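Local structure of carbon monoxide dehydrogenase (Thermococcus sp. AM4, 6T7J) at residues 100-114 with 230-242. The protein probably catalyses the reversible oxidation of carbon monoxide to carbon dioxide at a nickel-iron-sulfur cluster, which lacks nickel in this model, passing electrons through iron-sulfur clusters. Sequence-based numbering, arbitrary orientation.
Sequences HSDHARDVVEVFKGV and GSMMATYLSDILF
Segments 100-114 and 230-242, parts of helices 81-115 and 212-242, run in the same general direction, their local axes 36° apart and 8.1 Å at closest approach, nearest where the CA atoms of Ala104 and Ala234 lie 4.4 Å apart. Small residues allow this: the CB of Ala104 sits on the carbonyl O of Gly230 and touches the CB of Ala234 at 4.0 Å. Toward the C-terminal ends the gap fills with larger apolar groups. Leu237 forks over segment 100-114, its CD1 meeting Val108 CG2 at 3.5 Å while CD2 lies over the centre of the Phe111 ring, 3.7 Å from the centroid, a CH-pi contact. With CG anti to the backbone N (chi1 170°), that ring reaches out to Leu237 and to Ile240 CG2, which approaches CE1 obliquely. Were this ring cut back to an alanine, Leu237 CD2 would probably lose the face it rests on and Ile240 CG2 its aromatic neighbour. Leu241 CD1 packs against both Val107 CG1 and Phe111 CB. At the other end Ser231 OG stands over one face of the His100 ring, 3.4 Å from CG; Asp226 hydrogen-bonds His100 ND1 through OD2 and Ser231 OG through OD1. This end approaches the broken Fe4S4 cluster, about 6 Å from the His100 side chain. The buried pair is flanked by helices 146-162 at Met233, 127-136 at Phe111 and Ile240, and 271-281 at Val110.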
loop_
_atom_site.group_PDB
_atom_site.type_symbol
_atom_site.label_atom_id
_atom_site.label_comp_id
_atom_site.label_asym_id
_atom_site.label_seq_id
_atom_site.Cartn_x
_atom_site.Cartn_y
_atom_site.Cartn_z
ATOM N N HIS A 100 -0.181 2.508 -11.571
ATOM C CA HIS A 100 -1.043 2.604 -12.748
ATOM C C HIS A 100 -2.340 3.341 -12.433
ATOM O O HIS A 100 -2.858 4.083 -13.279
ATOM C CB HIS A 100 -1.329 1.210 -13.305
ATOM C CG HIS A 100 -0.172 0.614 -14.046
ATOM N ND1 HIS A 100 0.070 -0.742 -14.084
ATOM C CD2 HIS A 100 0.816 1.193 -14.769
ATOM C CE1 HIS A 100 1.155 -0.973 -14.801
ATOM N NE2 HIS A 100 1.626 0.184 -15.229
ATOM N N SER A 101 -2.852 3.187 -11.211
ATOM C CA SER A 101 -4.101 3.835 -10.839
ATOM C C SER A 101 -3.933 5.341 -10.696
ATOM O O SER A 101 -4.822 6.101 -11.084
ATOM C CB SER A 101 -4.629 3.242 -9.539
ATOM O OG SER A 101 -5.522 4.153 -8.928
ATOM N N ASP A 102 -2.812 5.793 -10.131
ATOM C CA ASP A 102 -2.577 7.232 -10.025
ATOM C C ASP A 102 -2.358 7.852 -11.402
ATOM O O ASP A 102 -2.816 8.974 -11.666
ATOM C CB ASP A 102 -1.385 7.503 -9.109
ATOM C CG ASP A 102 -1.800 8.099 -7.772
ATOM O OD1 ASP A 102 -3.018 8.178 -7.504
ATOM O OD2 ASP A 102 -0.908 8.492 -6.990
ATOM N N HIS A 103 -1.658 7.135 -12.286
ATOM C CA HIS A 103 -1.568 7.547 -13.687
ATOM C C HIS A 103 -2.961 7.751 -14.287
ATOM O O HIS A 103 -3.285 8.824 -14.833
ATOM C CB HIS A 103 -0.773 6.480 -14.448
ATOM C CG HIS A 103 -0.452 6.828 -15.869
ATOM N ND1 HIS A 103 -1.015 7.897 -16.531
ATOM C CD2 HIS A 103 0.374 6.228 -16.759
ATOM C CE1 HIS A 103 -0.547 7.944 -17.766
ATOM N NE2 HIS A 103 0.298 6.942 -17.929
ATOM N N ALA A 104 -3.805 6.721 -14.177
ATOM C CA ALA A 104 -5.167 6.811 -14.691
ATOM C C ALA A 104 -5.939 7.944 -14.031
ATOM O O ALA A 104 -6.753 8.604 -14.680
ATOM C CB ALA A 104 -5.891 5.483 -14.484
ATOM N N ARG A 105 -5.700 8.185 -12.740
ATOM C CA ARG A 105 -6.435 9.219 -12.018
ATOM C C ARG A 105 -6.088 10.606 -12.534
ATOM O O ARG A 105 -6.970 11.460 -12.677
ATOM C CB ARG A 105 -6.144 9.117 -10.520
ATOM C CG ARG A 105 -7.175 9.796 -9.631
ATOM C CD ARG A 105 -6.626 10.028 -8.231
ATOM N NE ARG A 105 -5.810 8.910 -7.763
ATOM C CZ ARG A 105 -6.272 7.900 -7.033
ATOM N NH1 ARG A 105 -5.457 6.926 -6.652
ATOM N NH2 ARG A 105 -7.550 7.858 -6.682
ATOM N N ASP A 106 -4.807 10.852 -12.816
ATOM C CA ASP A 106 -4.423 12.135 -13.398
ATOM C C ASP A 106 -5.057 12.326 -14.774
ATOM O O ASP A 106 -5.578 13.413 -15.090
ATOM C CB ASP A 106 -2.901 12.239 -13.480
ATOM C CG ASP A 106 -2.257 12.385 -12.113
ATOM O OD1 ASP A 106 -2.957 12.817 -11.172
ATOM O OD2 ASP A 106 -1.057 12.066 -11.979
ATOM N N VAL A 107 -5.040 11.279 -15.606
ATOM C CA VAL A 107 -5.669 11.452 -16.916
ATOM C C VAL A 107 -7.181 11.630 -16.776
ATOM O O VAL A 107 -7.798 12.370 -17.551
ATOM C CB VAL A 107 -5.321 10.290 -17.864
ATOM C CG1 VAL A 107 -5.832 10.597 -19.266
ATOM C CG2 VAL A 107 -3.820 10.068 -17.893
ATOM N N VAL A 108 -7.798 10.983 -15.782
ATOM C CA VAL A 108 -9.228 11.159 -15.539
ATOM C C VAL A 108 -9.524 12.594 -15.132
ATOM O O VAL A 108 -10.523 13.183 -15.560
ATOM C CB VAL A 108 -9.718 10.164 -14.469
ATOM C CG1 VAL A 108 -11.031 10.638 -13.856
ATOM C CG2 VAL A 108 -9.883 8.781 -15.057
ATOM N N GLU A 109 -8.670 13.173 -14.285
ATOM C CA GLU A 109 -8.843 14.566 -13.885
ATOM C C GLU A 109 -8.813 15.490 -15.098
ATOM O O GLU A 109 -9.685 16.355 -15.258
ATOM C CB GLU A 109 -7.763 14.960 -12.876
ATOM C CG GLU A 109 -7.954 14.350 -11.493
ATOM C CD GLU A 109 -6.691 14.399 -10.645
ATOM O OE1 GLU A 109 -5.809 15.240 -10.929
ATOM O OE2 GLU A 109 -6.583 13.595 -9.693
ATOM N N VAL A 110 -7.820 15.310 -15.975
ATOM C CA VAL A 110 -7.739 16.171 -17.157
ATOM C C VAL A 110 -8.950 15.960 -18.069
ATOM O O VAL A 110 -9.520 16.921 -18.607
ATOM C CB VAL A 110 -6.415 15.939 -17.908
ATOM C CG1 VAL A 110 -6.392 16.745 -19.202
ATOM C CG2 VAL A 110 -5.239 16.322 -17.024
ATOM N N PHE A 111 -9.367 14.704 -18.249
ATOM C CA PHE A 111 -10.498 14.404 -19.122
ATOM C C PHE A 111 -11.791 15.008 -18.584
ATOM O O PHE A 111 -12.614 15.523 -19.351
ATOM C CB PHE A 111 -10.625 12.888 -19.281
ATOM C CG PHE A 111 -11.889 12.441 -19.953
ATOM C CD1 PHE A 111 -12.121 12.724 -21.288
ATOM C CD2 PHE A 111 -12.839 11.718 -19.252
ATOM C CE1 PHE A 111 -13.281 12.302 -21.906
ATOM C CE2 PHE A 111 -14.000 11.294 -19.866
ATOM C CZ PHE A 111 -14.222 11.588 -21.194
ATOM N N LYS A 112 -11.982 14.962 -17.265
ATOM C CA LYS A 112 -13.161 15.569 -16.659
ATOM C C LYS A 112 -13.120 17.086 -16.777
ATOM O O LYS A 112 -14.152 17.722 -17.016
ATOM C CB LYS A 112 -13.274 15.144 -15.195
ATOM C CG LYS A 112 -14.563 15.570 -14.518
ATOM C CD LYS A 112 -14.367 15.723 -13.019
ATOM C CE LYS A 112 -15.668 16.090 -12.321
ATOM N NZ LYS A 112 -15.436 16.556 -10.924
ATOM N N GLY A 113 -11.938 17.683 -16.609
ATOM C CA GLY A 113 -11.817 19.114 -16.819
ATOM C C GLY A 113 -12.148 19.528 -18.240
ATOM O O GLY A 113 -12.699 20.609 -18.464
ATOM N N VAL A 114 -11.818 18.679 -19.215
ATOM C CA VAL A 114 -12.185 18.981 -20.597
ATOM C C VAL A 114 -13.679 18.766 -20.825
ATOM O O VAL A 114 -14.308 19.493 -21.605
ATOM C CB VAL A 114 -11.330 18.144 -21.567
ATOM C CG1 VAL A 114 -11.810 18.312 -23.002
ATOM C CG2 VAL A 114 -9.886 18.554 -21.446
ATOM N N GLY A 230 -8.046 0.370 -14.319
ATOM C CA GLY A 230 -7.126 1.485 -14.182
ATOM C C GLY A 230 -6.251 1.721 -15.396
ATOM O O GLY A 230 -6.303 2.790 -16.010
ATOM N N SER A 231 -5.434 0.726 -15.750
ATOM C CA SER A 231 -4.635 0.828 -16.967
ATOM C C SER A 231 -5.526 0.956 -18.197
ATOM O O SER A 231 -5.197 1.685 -19.143
ATOM C CB SER A 231 -3.715 -0.388 -17.090
ATOM O OG SER A 231 -2.459 -0.146 -16.484
ATOM N N MET A 232 -6.663 0.255 -18.194
ATOM C CA MET A 232 -7.610 0.344 -19.302
ATOM C C MET A 232 -8.156 1.759 -19.443
ATOM O O MET A 232 -8.243 2.297 -20.554
ATOM C CB MET A 232 -8.747 -0.656 -19.094
ATOM C CG MET A 232 -9.636 -0.841 -20.309
ATOM S SD MET A 232 -8.843 -1.813 -21.603
ATOM C CE MET A 232 -8.979 -3.461 -20.922
ATOM N N MET A 233 -8.543 2.374 -18.320
ATOM C CA MET A 233 -9.000 3.760 -18.354
ATOM C C MET A 233 -7.897 4.687 -18.837
ATOM O O MET A 233 -8.149 5.596 -19.636
ATOM C CB MET A 233 -9.477 4.195 -16.972
ATOM C CG MET A 233 -10.892 3.778 -16.616
ATOM S SD MET A 233 -11.304 4.245 -14.923
ATOM C CE MET A 233 -9.891 5.256 -14.517
ATOM N N ALA A 234 -6.672 4.483 -18.351
ATOM C CA ALA A 234 -5.552 5.301 -18.800
ATOM C C ALA A 234 -5.421 5.254 -20.317
ATOM O O ALA A 234 -5.359 6.297 -20.979
ATOM C CB ALA A 234 -4.258 4.836 -18.130
ATOM N N THR A 235 -5.413 4.045 -20.885
ATOM C CA THR A 235 -5.249 3.902 -22.331
ATOM C C THR A 235 -6.418 4.525 -23.087
ATOM O O THR A 235 -6.220 5.299 -24.036
ATOM C CB THR A 235 -5.098 2.424 -22.696
ATOM O OG1 THR A 235 -3.871 1.916 -22.156
ATOM C CG2 THR A 235 -5.096 2.243 -24.210
ATOM N N TYR A 236 -7.650 4.198 -22.682
ATOM C CA TYR A 236 -8.822 4.683 -23.405
ATOM C C TYR A 236 -8.914 6.202 -23.359
ATOM O O TYR A 236 -9.207 6.844 -24.375
ATOM C CB TYR A 236 -10.090 4.049 -22.834
ATOM C CG TYR A 236 -10.664 2.938 -23.687
ATOM C CD1 TYR A 236 -11.637 3.200 -24.642
ATOM C CD2 TYR A 236 -10.235 1.623 -23.532
ATOM C CE1 TYR A 236 -12.167 2.187 -25.423
ATOM C CE2 TYR A 236 -10.760 0.603 -24.309
ATOM C CZ TYR A 236 -11.726 0.891 -25.253
ATOM O OH TYR A 236 -12.253 -0.117 -26.028
ATOM N N LEU A 237 -8.645 6.803 -22.197
ATOM C CA LEU A 237 -8.738 8.253 -22.083
ATOM C C LEU A 237 -7.579 8.953 -22.778
ATOM O O LEU A 237 -7.768 10.036 -23.343
ATOM C CB LEU A 237 -8.805 8.661 -20.614
ATOM C CG LEU A 237 -10.126 8.325 -19.918
ATOM C CD1 LEU A 237 -10.169 8.955 -18.548
ATOM C CD2 LEU A 237 -11.312 8.780 -20.750
ATOM N N SER A 238 -6.380 8.362 -22.759
ATOM C CA SER A 238 -5.278 8.935 -23.524
ATOM C C SER A 238 -5.590 8.921 -25.013
ATOM O O SER A 238 -5.265 9.874 -25.731
ATOM C CB SER A 238 -3.984 8.176 -23.235
ATOM O OG SER A 238 -3.827 7.947 -21.847
ATOM N N ASP A 239 -6.232 7.851 -25.492
ATOM C CA ASP A 239 -6.651 7.810 -26.891
ATOM C C ASP A 239 -7.723 8.855 -27.177
ATOM O O ASP A 239 -7.663 9.551 -28.198
ATOM C CB ASP A 239 -7.158 6.413 -27.249
ATOM C CG ASP A 239 -6.038 5.396 -27.365
ATOM O OD1 ASP A 239 -4.858 5.797 -27.275
ATOM O OD2 ASP A 239 -6.338 4.198 -27.546
ATOM N N ILE A 240 -8.711 8.980 -26.287
ATOM C CA ILE A 240 -9.791 9.942 -26.496
ATOM C C ILE A 240 -9.247 11.366 -26.522
ATOM O O ILE A 240 -9.700 12.206 -27.310
ATOM C CB ILE A 240 -10.873 9.764 -25.413
ATOM C CG1 ILE A 240 -11.682 8.491 -25.673
ATOM C CG2 ILE A 240 -11.792 10.981 -25.347
ATOM C CD1 ILE A 240 -12.384 7.956 -24.447
ATOM N N LEU A 241 -8.252 11.656 -25.680
ATOM C CA LEU A 241 -7.747 13.019 -25.562
ATOM C C LEU A 241 -6.729 13.353 -26.648
ATOM O O LEU A 241 -6.749 14.462 -27.192
ATOM C CB LEU A 241 -7.128 13.233 -24.178
ATOM C CG LEU A 241 -8.071 13.575 -23.018
ATOM C CD1 LEU A 241 -7.420 13.243 -21.682
ATOM C CD2 LEU A 241 -8.482 15.040 -23.062
ATOM N N PHE A 242 -5.832 12.422 -26.978
ATOM C CA PHE A 242 -4.717 12.709 -27.876
ATOM C C PHE A 242 -4.747 11.896 -29.163
ATOM O O PHE A 242 -3.803 11.984 -29.957
ATOM C CB PHE A 242 -3.384 12.477 -27.158
ATOM C CG PHE A 242 -3.278 13.179 -25.839
ATOM C CD1 PHE A 242 -3.326 14.562 -25.770
ATOM C CD2 PHE A 242 -3.135 12.457 -24.669
ATOM C CE1 PHE A 242 -3.231 15.211 -24.557
ATOM C CE2 PHE A 242 -3.041 13.099 -23.456
ATOM C CZ PHE A 242 -3.090 14.480 -23.398
#